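Local coordinates for E3 19 kDa protein (Human adenovirus E serotype 4, PDB 5IRO) that binds HLA-A2 through its lumenal domain and probably retains MHC class I heavy chains in the endoplasmic reticulum, keeping them from the cell surface, at residues D[64-69]-D[81-87]; D[17-21]-D[32-36]; D[27-31]-D[56-60]; D[7-11]-D[37-41]. The contacts are given in a common frame with arbitrary orientation. Residues are numbered along the deposited sequence.

Contact 1 (D[64-69]-D[81-87])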
loop_
_atom_site.group_PDB
_atom_site.type_symbol
_atom_site.label_atom_id
_atom_site.label_comp_id
_atom_site.label_asym_id
_atom_site.label_seq_id
_atom_site.Cartn_x
_atom_site.Cartn_y
_atom_site.Cartn_z
ATOM N N PRO D 64 15.097 5.526 23.815
ATOM C CA PRO D 64 16.075 6.606 23.998
ATOM C C PRO D 64 15.583 7.970 23.531
ATOM O O PRO D 64 14.727 8.065 22.652
ATOM C CB PRO D 64 17.250 6.160 23.119
ATOM C CG PRO D 64 17.113 4.687 23.028
ATOM C CD PRO D 64 15.643 4.435 22.989
ATOM N N GLU D 65 16.131 9.018 24.138
ATOM C CA GLU D 65 15.760 10.385 23.808
ATOM C C GLU D 65 17.008 11.178 23.476
ATOM O O GLU D 65 17.033 12.407 23.556
ATOM C CB GLU D 65 15.008 11.013 24.971
ATOM C CG GLU D 65 13.691 10.327 25.244
ATOM C CD GLU D 65 13.173 10.617 26.623
ATOM O OE1 GLU D 65 13.957 11.119 27.455
ATOM O OE2 GLU D 65 11.976 10.359 26.866
ATOM N N TRP D 66 18.048 10.442 23.110
ATOM C CA TRP D 66 19.287 11.026 22.642
ATOM C C TRP D 66 19.733 10.220 21.432
ATOM O O TRP D 66 19.292 9.086 21.235
ATOM C CB TRP D 66 20.323 10.999 23.767
ATOM C CG TRP D 66 20.612 9.629 24.294
ATOM C CD1 TRP D 66 20.133 9.076 25.448
ATOM C CD2 TRP D 66 21.532 8.681 23.749
ATOM N NE1 TRP D 66 20.650 7.814 25.617
ATOM C CE2 TRP D 66 21.521 7.552 24.591
ATOM C CE3 TRP D 66 22.351 8.667 22.615
ATOM C CZ2 TRP D 66 22.292 6.424 24.335
ATOM C CZ3 TRP D 66 23.113 7.549 22.364
ATOM C CH2 TRP D 66 23.081 6.445 23.219
ATOM N N TYR D 67 20.614 10.798 20.627
ATOM C CA TYR D 67 21.162 10.112 19.467
ATOM C C TYR D 67 22.572 10.607 19.178
ATOM O O TYR D 67 22.900 11.757 19.461
ATOM C CB TYR D 67 20.237 10.274 18.252
ATOM C CG TYR D 67 19.965 11.706 17.841
ATOM C CD1 TYR D 67 20.586 12.264 16.732
ATOM C CD2 TYR D 67 19.081 12.501 18.562
ATOM C CE1 TYR D 67 20.337 13.568 16.353
ATOM C CE2 TYR D 67 18.827 13.805 18.192
ATOM C CZ TYR D 67 19.457 14.335 17.088
ATOM O OH TYR D 67 19.204 15.636 16.718
ATOM N N THR D 68 23.400 9.739 18.606
ATOM C CA THR D 68 24.797 10.080 18.372
ATOM C C THR D 68 25.060 10.382 16.907
ATOM O O THR D 68 24.519 9.719 16.017
ATOM C CB THR D 68 25.752 8.949 18.818
ATOM O OG1 THR D 68 25.384 7.720 18.189
ATOM C CG2 THR D 68 25.706 8.775 20.313
ATOM N N VAL D 69 25.899 11.384 16.666
ATOM C CA VAL D 69 26.302 11.734 15.311
ATOM C C VAL D 69 27.823 11.663 15.193
ATOM O O VAL D 69 28.552 12.415 15.838
ATOM C CB VAL D 69 25.775 13.136 14.884
ATOM C CG1 VAL D 69 26.059 14.189 15.950
ATOM C CG2 VAL D 69 26.346 13.544 13.529
ATOM N N VAL D 81 29.192 12.989 18.606
ATOM C CA VAL D 81 28.542 14.013 19.418
ATOM C C VAL D 81 27.150 13.545 19.829
ATOM O O VAL D 81 26.360 13.108 18.988
ATOM C CB VAL D 81 28.440 15.355 18.657
ATOM C CG1 VAL D 81 27.520 16.324 19.383
ATOM C CG2 VAL D 81 29.820 15.963 18.466
ATOM N N ASN D 82 26.864 13.623 21.126
ATOM C CA ASN D 82 25.556 13.243 21.643
ATOM C C ASN D 82 24.571 14.405 21.581
ATOM O O ASN D 82 24.851 15.491 22.086
ATOM C CB ASN D 82 25.674 12.729 23.083
ATOM C CG ASN D 82 26.264 11.336 23.155
ATOM O OD1 ASN D 82 26.856 10.855 22.192
ATOM N ND2 ASN D 82 26.102 10.677 24.296
ATOM N N ASN D 83 23.421 14.179 20.955
ATOM C CA ASN D 83 22.385 15.200 20.891
ATOM C C ASN D 83 21.087 14.719 21.525
ATOM O O ASN D 83 20.631 13.614 21.246
ATOM C CB ASN D 83 22.140 15.611 19.439
ATOM C CG ASN D 83 23.162 16.610 18.937
ATOM O OD1 ASN D 83 23.832 17.278 19.722
ATOM N ND2 ASN D 83 23.294 16.710 17.618
ATOM N N THR D 84 20.480 15.555 22.361
ATOM C CA THR D 84 19.239 15.171 23.022
ATOM C C THR D 84 18.036 15.860 22.374
ATOM O O THR D 84 17.907 17.082 22.404
ATOM C CB THR D 84 19.271 15.449 24.554
ATOM O OG1 THR D 84 17.983 15.179 25.121
ATOM C CG2 THR D 84 19.669 16.888 24.857
ATOM N N PHE D 85 17.175 15.060 21.756
ATOM C CA PHE D 85 15.901 15.552 21.254
ATOM C C PHE D 85 14.831 14.665 21.845
ATOM O O PHE D 85 14.903 13.440 21.755
ATOM C CB PHE D 85 15.833 15.491 19.731
ATOM C CG PHE D 85 14.599 16.140 19.163
ATOM C CD1 PHE D 85 13.451 15.399 18.924
ATOM C CD2 PHE D 85 14.581 17.499 18.890
ATOM C CE1 PHE D 85 12.314 15.996 18.408
ATOM C CE2 PHE D 85 13.448 18.103 18.374
ATOM C CZ PHE D 85 12.313 17.351 18.133
ATOM N N ILE D 86 13.832 15.290 22.454
ATOM C CA ILE D 86 12.786 14.542 23.128
ATOM C C ILE D 86 11.691 14.029 22.188
ATOM O O ILE D 86 10.985 14.796 21.531
ATOM C CB ILE D 86 12.174 15.364 24.288
ATOM C CG1 ILE D 86 11.166 14.520 25.064
ATOM C CG2 ILE D 86 11.589 16.690 23.795
ATOM C CD1 ILE D 86 11.824 13.518 25.977
ATOM N N PHE D 87 11.588 12.707 22.112
ATOM C CA PHE D 87 10.614 12.051 21.253
ATOM C C PHE D 87 9.292 11.964 22.004
ATOM O O PHE D 87 8.233 11.775 21.409
ATOM C CB PHE D 87 11.098 10.657 20.846
ATOM C CG PHE D 87 12.482 10.638 20.254
ATOM C CD1 PHE D 87 12.664 10.639 18.883
ATOM C CD2 PHE D 87 13.599 10.613 21.068
ATOM C CE1 PHE D 87 13.931 10.625 18.334
ATOM C CE2 PHE D 87 14.869 10.598 20.524
ATOM C CZ PHE D 87 15.035 10.604 19.157
#
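An antiparallel beta-strand pairing joins residues 64-69 and 81-87, the neighbouring strands of the hairpin 66-72/78-84, together with the loop residues beyond its open end. Two hydrogen-bonded pairs carry it: Tyr67 N to Asn83 O and Asn83 N to Tyr67 O are both 2.9 Å, as are Val69 N to Val81 O and Val81 N to Val69 O. Between them lies the non-hydrogen-bonded pair Thr68-Asn82, where Thr68 CA approaches Val81 O at 3.5 Å. Strand 66-72 is the middle strand of a three-stranded sheet, as Thr68 is also hydrogen-bonded through the backbone to Gln45 of strand 43-45. On the sheet face bearing Tyr67, Val69, Val81 and Asn83, the tyrosine ring receives a CH-pi contact from Asn83 CB, 4.1 Å from the ring centroid, and touches Ile33 of the other sheet. Past the regular pairing, the bonds that Glu65 O accepts from Phe85 N (3.2 Å) and Thr84 OG1 (3.3 Å) are weak, while at the ring edge Phe87 CE2 lies 3.4 Å from Glu65 CA.

Contact 2 (D[17-21]-D[32-36])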
loop_
_atom_site.group_PDB
_atom_site.type_symbol
_atom_site.label_atom_id
_atom_site.label_comp_id
_atom_site.label_asym_id
_atom_site.label_seq_id
_atom_site.Cartn_x
_atom_site.Cartn_y
_atom_site.Cartn_z
ATOM N N LYS D 17 22.556 19.915 14.132
ATOM C CA LYS D 17 21.145 20.012 13.818
ATOM C C LYS D 17 20.871 19.158 12.590
ATOM O O LYS D 17 20.917 19.634 11.454
ATOM C CB LYS D 17 20.753 21.473 13.555
ATOM C CG LYS D 17 19.280 21.687 13.242
ATOM C CD LYS D 17 18.996 23.133 12.854
ATOM C CE LYS D 17 19.364 24.092 13.974
ATOM N NZ LYS D 17 19.059 25.510 13.630
ATOM N N CYS D 18 20.596 17.884 12.841
ATOM C CA CYS D 18 20.112 16.969 11.825
ATOM C C CYS D 18 18.604 16.821 11.999
ATOM O O CYS D 18 18.138 16.258 12.991
ATOM C CB CYS D 18 20.814 15.620 11.963
ATOM S SG CYS D 18 22.519 15.615 11.400
ATOM N N GLN D 19 17.850 17.333 11.031
ATOM C CA GLN D 19 16.398 17.442 11.136
ATOM C C GLN D 19 15.695 16.100 11.324
ATOM O O GLN D 19 16.132 15.077 10.804
ATOM C CB GLN D 19 15.838 18.124 9.883
ATOM C CG GLN D 19 15.953 17.266 8.626
ATOM C CD GLN D 19 15.326 17.895 7.402
ATOM O OE1 GLN D 19 15.951 18.697 6.709
ATOM N NE2 GLN D 19 14.081 17.525 7.122
ATOM N N LEU D 20 14.620 16.101 12.103
ATOM C CA LEU D 20 13.855 14.877 12.318
ATOM C C LEU D 20 12.342 15.094 12.242
ATOM O O LEU D 20 11.827 16.130 12.662
ATOM C CB LEU D 20 14.260 14.162 13.617
ATOM C CG LEU D 20 14.096 14.782 15.007
ATOM C CD1 LEU D 20 14.326 13.705 16.055
ATOM C CD2 LEU D 20 15.053 15.940 15.232
ATOM N N SER D 21 11.645 14.102 11.699
ATOM C CA SER D 21 10.197 14.156 11.537
ATOM C C SER D 21 9.535 12.948 12.194
ATOM O O SER D 21 10.132 11.875 12.288
ATOM C CB SER D 21 9.821 14.220 10.055
ATOM O OG SER D 21 10.508 13.227 9.313
ATOM N N LEU D 32 11.955 9.609 12.229
ATOM C CA LEU D 32 12.810 9.742 11.056
ATOM C C LEU D 32 13.847 10.835 11.275
ATOM O O LEU D 32 13.553 12.016 11.106
ATOM C CB LEU D 32 11.973 10.082 9.825
ATOM C CG LEU D 32 12.765 10.146 8.518
ATOM C CD1 LEU D 32 13.009 8.752 7.960
ATOM C CD2 LEU D 32 12.069 11.035 7.506
ATOM N N ILE D 33 15.065 10.438 11.626
ATOM C CA ILE D 33 16.154 11.387 11.826
ATOM C C ILE D 33 16.912 11.625 10.524
ATOM O O ILE D 33 17.696 10.778 10.089
ATOM C CB ILE D 33 17.139 10.891 12.900
ATOM C CG1 ILE D 33 16.375 10.430 14.144
ATOM C CG2 ILE D 33 18.138 11.981 13.256
ATOM C CD1 ILE D 33 17.240 9.739 15.180
ATOM N N LYS D 34 16.672 12.776 9.904
ATOM C CA LYS D 34 17.321 13.105 8.639
ATOM C C LYS D 34 18.473 14.099 8.805
ATOM O O LYS D 34 18.270 15.251 9.189
ATOM C CB LYS D 34 16.300 13.655 7.642
ATOM C CG LYS D 34 16.873 13.920 6.259
ATOM C CD LYS D 34 15.782 14.337 5.289
ATOM C CE LYS D 34 16.319 14.476 3.875
ATOM N NZ LYS D 34 15.266 14.958 2.940
ATOM N N CYS D 35 19.683 13.640 8.510
ATOM C CA CYS D 35 20.845 14.514 8.449
ATOM C C CYS D 35 21.274 14.697 6.999
ATOM O O CYS D 35 20.623 14.184 6.088
ATOM C CB CYS D 35 21.988 13.959 9.306
ATOM S SG CYS D 35 21.615 13.869 11.077
ATOM N N GLY D 36 22.373 15.413 6.783
ATOM C CA GLY D 36 22.781 15.770 5.435
ATOM C C GLY D 36 23.179 14.601 4.554
ATOM O O GLY D 36 23.770 13.628 5.023
#
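Cys18, Leu32 and Lys34 have the most surface covered where residues 17-21 run antiparallel to 32-36. Cys18 points toward the opposite segment and is linked covalently to Cys35, SG to SG 2.0 Å. This disulfide lies where the regular strand pairing has ended, with the two CA atoms 4.2 Å apart, so it closes the open end of the pairing. The backbone of Leu32 pairs with Ser21: Ser21 N donates to Leu32 O and Leu32 N to Ser21 O, both at 2.9 Å, forming a hydrogen-bonded pair. The Leu32 side chain lies on the same face as Ser21, with CD2 3.2 Å from Ser21 OG, and also packs on Ala56 of strand 54-59 and on an acidic side chain of the HLA heavy chain. Lys34 N donates to Gln19 O at a short 2.5 Å, and Lys34 CB meets Gln19 CG at 3.8 Å, while the extended lysine chain leads away from residues 17-21. Between these bonds sits the non-hydrogen-bonded pair Leu20-Ile33. Its side chains occupy the other face, where Leu20 also packs on Phe85 and Phe87. The whole is a beta hairpin, strands 20-24 and 29-34, with a disulfide joining its two arms beyond the open end.

Contact 3 (D[27-31]-D[56-60])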
loop_
_atom_site.group_PDB
_atom_site.type_symbol
_atom_site.label_atom_id
_atom_site.label_comp_id
_atom_site.label_asym_id
_atom_site.label_seq_id
_atom_site.Cartn_x
_atom_site.Cartn_y
_atom_site.Cartn_z
ATOM N N ASN D 27 -0.199 2.662 14.246
ATOM C CA ASN D 27 -0.337 2.910 15.691
ATOM C C ASN D 27 0.940 2.831 16.528
ATOM O O ASN D 27 0.956 2.278 17.629
ATOM C CB ASN D 27 -1.424 2.006 16.273
ATOM C CG ASN D 27 -2.783 2.285 15.666
ATOM O OD1 ASN D 27 -3.096 3.429 15.336
ATOM N ND2 ASN D 27 -3.589 1.246 15.498
ATOM N N ARG D 28 2.017 3.358 15.964
ATOM C CA ARG D 28 3.308 3.465 16.626
ATOM C C ARG D 28 3.944 4.749 16.145
ATOM O O ARG D 28 3.752 5.151 14.996
ATOM C CB ARG D 28 4.181 2.295 16.248
ATOM C CG ARG D 28 4.036 2.095 14.783
ATOM C CD ARG D 28 4.901 1.032 14.183
ATOM N NE ARG D 28 6.197 1.572 13.823
ATOM C CZ ARG D 28 7.332 0.912 14.018
ATOM N NH1 ARG D 28 7.322 -0.294 14.583
ATOM N NH2 ARG D 28 8.477 1.464 13.661
ATOM N N CYS D 29 4.713 5.397 17.001
ATOM C CA CYS D 29 5.335 6.640 16.595
ATOM C C CYS D 29 6.626 6.428 15.798
ATOM O O CYS D 29 7.701 6.210 16.370
ATOM C CB CYS D 29 5.592 7.513 17.815
ATOM S SG CYS D 29 5.936 9.222 17.409
ATOM N N ALA D 30 6.508 6.537 14.475
ATOM C CA ALA D 30 7.643 6.362 13.575
ATOM C C ALA D 30 8.533 7.597 13.573
ATOM O O ALA D 30 8.087 8.711 13.268
ATOM C CB ALA D 30 7.160 6.056 12.165
ATOM N N VAL D 31 9.797 7.372 13.921
ATOM C CA VAL D 31 10.806 8.418 14.002
ATOM C C VAL D 31 11.689 8.422 12.761
ATOM O O VAL D 31 12.120 7.365 12.296
ATOM C CB VAL D 31 11.709 8.206 15.236
ATOM C CG1 VAL D 31 12.724 9.329 15.361
ATOM C CG2 VAL D 31 10.872 8.088 16.498
ATOM N N ALA D 56 15.585 5.592 10.422
ATOM C CA ALA D 56 14.159 5.430 10.684
ATOM C C ALA D 56 13.909 4.353 11.732
ATOM O O ALA D 56 14.279 3.194 11.544
ATOM C CB ALA D 56 13.415 5.102 9.400
ATOM N N SER D 57 13.281 4.742 12.835
ATOM C CA SER D 57 12.938 3.794 13.888
ATOM C C SER D 57 11.572 4.097 14.490
ATOM O O SER D 57 10.682 4.610 13.813
ATOM C CB SER D 57 14.001 3.798 14.986
ATOM O OG SER D 57 13.674 2.869 16.004
ATOM N N THR D 58 11.418 3.771 15.768
ATOM C CA THR D 58 10.176 4.030 16.480
ATOM C C THR D 58 10.450 4.487 17.899
ATOM O O THR D 58 11.501 4.181 18.462
ATOM C CB THR D 58 9.300 2.772 16.567
ATOM O OG1 THR D 58 9.725 1.817 15.585
ATOM C CG2 THR D 58 7.834 3.124 16.366
ATOM N N TRP D 59 9.509 5.227 18.479
ATOM C CA TRP D 59 9.624 5.576 19.891
ATOM C C TRP D 59 8.415 5.122 20.708
ATOM O O TRP D 59 7.266 5.345 20.323
ATOM C CB TRP D 59 9.871 7.075 20.082
ATOM C CG TRP D 59 10.182 7.439 21.504
ATOM C CD1 TRP D 59 11.412 7.466 22.099
ATOM C CD2 TRP D 59 9.245 7.849 22.505
ATOM N NE1 TRP D 59 11.292 7.855 23.413
ATOM C CE2 TRP D 59 9.971 8.097 23.685
ATOM C CE3 TRP D 59 7.857 8.025 22.517
ATOM C CZ2 TRP D 59 9.357 8.514 24.865
ATOM C CZ3 TRP D 59 7.251 8.438 23.687
ATOM C CH2 TRP D 59 7.999 8.675 24.846
ATOM N N GLN D 60 8.703 4.472 21.833
ATOM C CA GLN D 60 7.699 4.091 22.821
ATOM C C GLN D 60 8.268 4.451 24.196
ATOM O O GLN D 60 9.478 4.649 24.318
ATOM C CB GLN D 60 7.373 2.591 22.735
ATOM C CG GLN D 60 8.474 1.658 23.229
ATOM C CD GLN D 60 8.079 0.188 23.160
ATOM O OE1 GLN D 60 6.895 -0.147 23.128
ATOM N NE2 GLN D 60 9.072 -0.695 23.152
#
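Strands 29-31 and 56-59 run antiparallel, their local axes 4.3 Å apart at closest approach and 143° apart in direction, a marked twist for adjacent strands. Val31 and Ser57 form a hydrogen-bonded pair, with Val31 N to Ser57 O and Ser57 N to Val31 O both 2.9 Å. Ala30 and Thr58 follow as a non-hydrogen-bonded pair, their CA atoms 4.5 Å apart, and Trp59 N then donates to Cys29 O at 2.9 Å. CA-H...O contacts fill in between, the shortest from Ala56 CA to Val31 O at 3.2 Å. This pairing adds strand 54-59 to the 20-24/29-34 hairpin as an outer strand of the sheet.

The two faces differ. Cys29, Val31, Ser57 and Trp59 lie on one face, turned to the interior, where Val31 CG2 lies 3.9 Å from Trp59 CB. Here Cys29 forms a disulfide with Cys91, and the indole of Trp59 packs nearly parallel to the Phe87 ring while its NE1 bonds to Asp63 O. Ala30 and Thr58 occupy the other face. Thr58 and the nearby Arg28 also pack against acidic side chains of the HLA heavy chain, and Ala56 packs on an aromatic one. One face is thus tied to the rest of the domain mainly by apolar packing and the Cys29-Cys91 disulfide, while Arg28, Ala56 and Thr58 meet the class I heavy chain through both polar and apolar groups.

Contact 4 (D[7-11]-D[37-41])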
loop_
_atom_site.group_PDB
_atom_site.type_symbol
_atom_site.label_atom_id
_atom_site.label_comp_id
_atom_site.label_asym_id
_atom_site.label_seq_id
_atom_site.Cartn_x
_atom_site.Cartn_y
_atom_site.Cartn_z
ATOM N N ALA D 7 33.260 26.020 -2.181
ATOM C CA ALA D 7 32.354 25.476 -1.175
ATOM C C ALA D 7 32.882 24.147 -0.637
ATOM O O ALA D 7 33.711 23.495 -1.265
ATOM C CB ALA D 7 30.956 25.311 -1.743
ATOM N N ASP D 8 32.376 23.747 0.523
ATOM C CA ASP D 8 32.805 22.519 1.177
ATOM C C ASP D 8 31.658 21.879 1.946
ATOM O O ASP D 8 30.912 22.581 2.620
ATOM C CB ASP D 8 33.955 22.834 2.135
ATOM C CG ASP D 8 34.677 21.594 2.593
ATOM O OD1 ASP D 8 34.043 20.698 3.193
ATOM O OD2 ASP D 8 35.886 21.504 2.334
ATOM N N PRO D 9 31.500 20.554 1.837
ATOM C CA PRO D 9 30.380 19.962 2.566
ATOM C C PRO D 9 30.718 19.352 3.929
ATOM O O PRO D 9 29.975 19.576 4.891
ATOM C CB PRO D 9 29.888 18.860 1.615
ATOM C CG PRO D 9 31.105 18.460 0.858
ATOM C CD PRO D 9 32.008 19.664 0.780
ATOM N N CYS D 10 31.831 18.630 4.022
ATOM C CA CYS D 10 32.015 17.687 5.115
ATOM C C CYS D 10 33.026 18.031 6.209
ATOM O O CYS D 10 33.113 17.312 7.206
ATOM C CB CYS D 10 32.375 16.320 4.522
ATOM S SG CYS D 10 31.068 15.506 3.567
ATOM N N LEU D 11 33.781 19.115 6.053
ATOM C CA LEU D 11 34.682 19.537 7.123
ATOM C C LEU D 11 33.956 20.481 8.059
ATOM O O LEU D 11 34.494 20.875 9.095
ATOM C CB LEU D 11 35.950 20.218 6.589
ATOM C CG LEU D 11 35.952 21.371 5.583
ATOM C CD1 LEU D 11 35.439 22.687 6.163
ATOM C CD2 LEU D 11 37.360 21.559 5.036
ATOM N N TRP D 37 22.845 14.701 3.270
ATOM C CA TRP D 37 23.218 13.695 2.278
ATOM C C TRP D 37 24.356 14.205 1.397
ATOM O O TRP D 37 24.658 13.632 0.348
ATOM C CB TRP D 37 22.009 13.325 1.419
ATOM C CG TRP D 37 21.080 12.365 2.084
ATOM C CD1 TRP D 37 19.926 12.667 2.745
ATOM C CD2 TRP D 37 21.220 10.941 2.150
ATOM N NE1 TRP D 37 19.341 11.520 3.224
ATOM C CE2 TRP D 37 20.116 10.446 2.870
ATOM C CE3 TRP D 37 22.172 10.037 1.671
ATOM C CZ2 TRP D 37 19.937 9.087 3.123
ATOM C CZ3 TRP D 37 21.995 8.690 1.923
ATOM C CH2 TRP D 37 20.886 8.228 2.642
ATOM N N GLU D 38 24.985 15.287 1.843
ATOM C CA GLU D 38 26.087 15.908 1.124
ATOM C C GLU D 38 27.403 15.400 1.697
ATOM O O GLU D 38 28.485 15.736 1.212
ATOM C CB GLU D 38 26.011 17.430 1.249
ATOM C CG GLU D 38 24.623 18.005 0.996
ATOM C CD GLU D 38 23.804 18.119 2.269
ATOM O OE1 GLU D 38 24.325 17.751 3.343
ATOM O OE2 GLU D 38 22.642 18.569 2.198
ATOM N N CYS D 39 27.292 14.577 2.735
ATOM C CA CYS D 39 28.442 14.054 3.455
ATOM C C CYS D 39 28.324 12.539 3.594
ATOM O O CYS D 39 27.243 12.021 3.876
ATOM C CB CYS D 39 28.523 14.691 4.847
ATOM S SG CYS D 39 29.906 15.794 5.189
ATOM N N GLN D 40 29.427 11.826 3.378
ATOM C CA GLN D 40 29.472 10.395 3.664
ATOM C C GLN D 40 30.147 10.264 5.029
ATOM O O GLN D 40 30.722 11.235 5.522
ATOM C CB GLN D 40 30.254 9.670 2.555
ATOM C CG GLN D 40 30.728 8.248 2.868
ATOM C CD GLN D 40 29.587 7.297 3.188
ATOM O OE1 GLN D 40 29.249 7.087 4.353
ATOM N NE2 GLN D 40 28.996 6.709 2.154
ATOM N N SER D 41 30.050 9.088 5.647
ATOM C CA SER D 41 30.712 8.801 6.920
ATOM C C SER D 41 30.120 9.572 8.103
ATOM O O SER D 41 30.440 9.284 9.257
ATOM C CB SER D 41 32.228 9.005 6.825
ATOM O OG SER D 41 32.782 8.169 5.823
#
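A disulfide crosslink between two irregular segments defines this surface contact: residues 7-11, in the loop before strand 20-24, meet residues 37-41, in the loop following strand 29-34. Cys10 SG and Cys39 SG are bonded at 2.0 Å, and their CA atoms are 5.4 Å apart. With chi3 at -165°, the bridge is far from the usual value near 90° in magnitude; Cys10 is also poorly ordered, so the modelled geometry merits caution. Around it the packing is sparse. Pro9 CB lies 3.4 Å from Glu38 O and 4.1 Å from Glu38 CB, and Cys10 SG passes 3.5 Å from Glu38 O. Within residues 7-11, Asp8 OD1 accepts a bond from Leu11 N at 3.3 Å, an Asx motif that folds the segment locally. Cys39 O also accepts a hydrogen bond from Asn53 ND2. No hydrogen bond crosses between the segments and only 180 Å² is buried, so the link between them is essentially covalent.

Overall arrangement
Contacts 2 and 3 build one three-stranded sheet, sharing strand 29-34 as its middle member; their centres are about 14 Å apart, and Leu32 CD1 meets Ala56 CB at 3.9 Å. Contact 1 belongs to the second sheet and packs against both: Phe85 CD1 lies 3.4 Å from Leu20 CD1 in contact 2, and Phe87 CB 3.4 Å from Trp59 CG in contact 3. These aromatic residues therefore help join the two sheets. Contact 4 stands apart, its centre about 28 Å from that of contact 3, though its segment 37-41 directly continues 32-36 of contact 2. The HLA heavy chain is reached most extensively from contact 3, marginally from contacts 2 and 4, and not from contact 1.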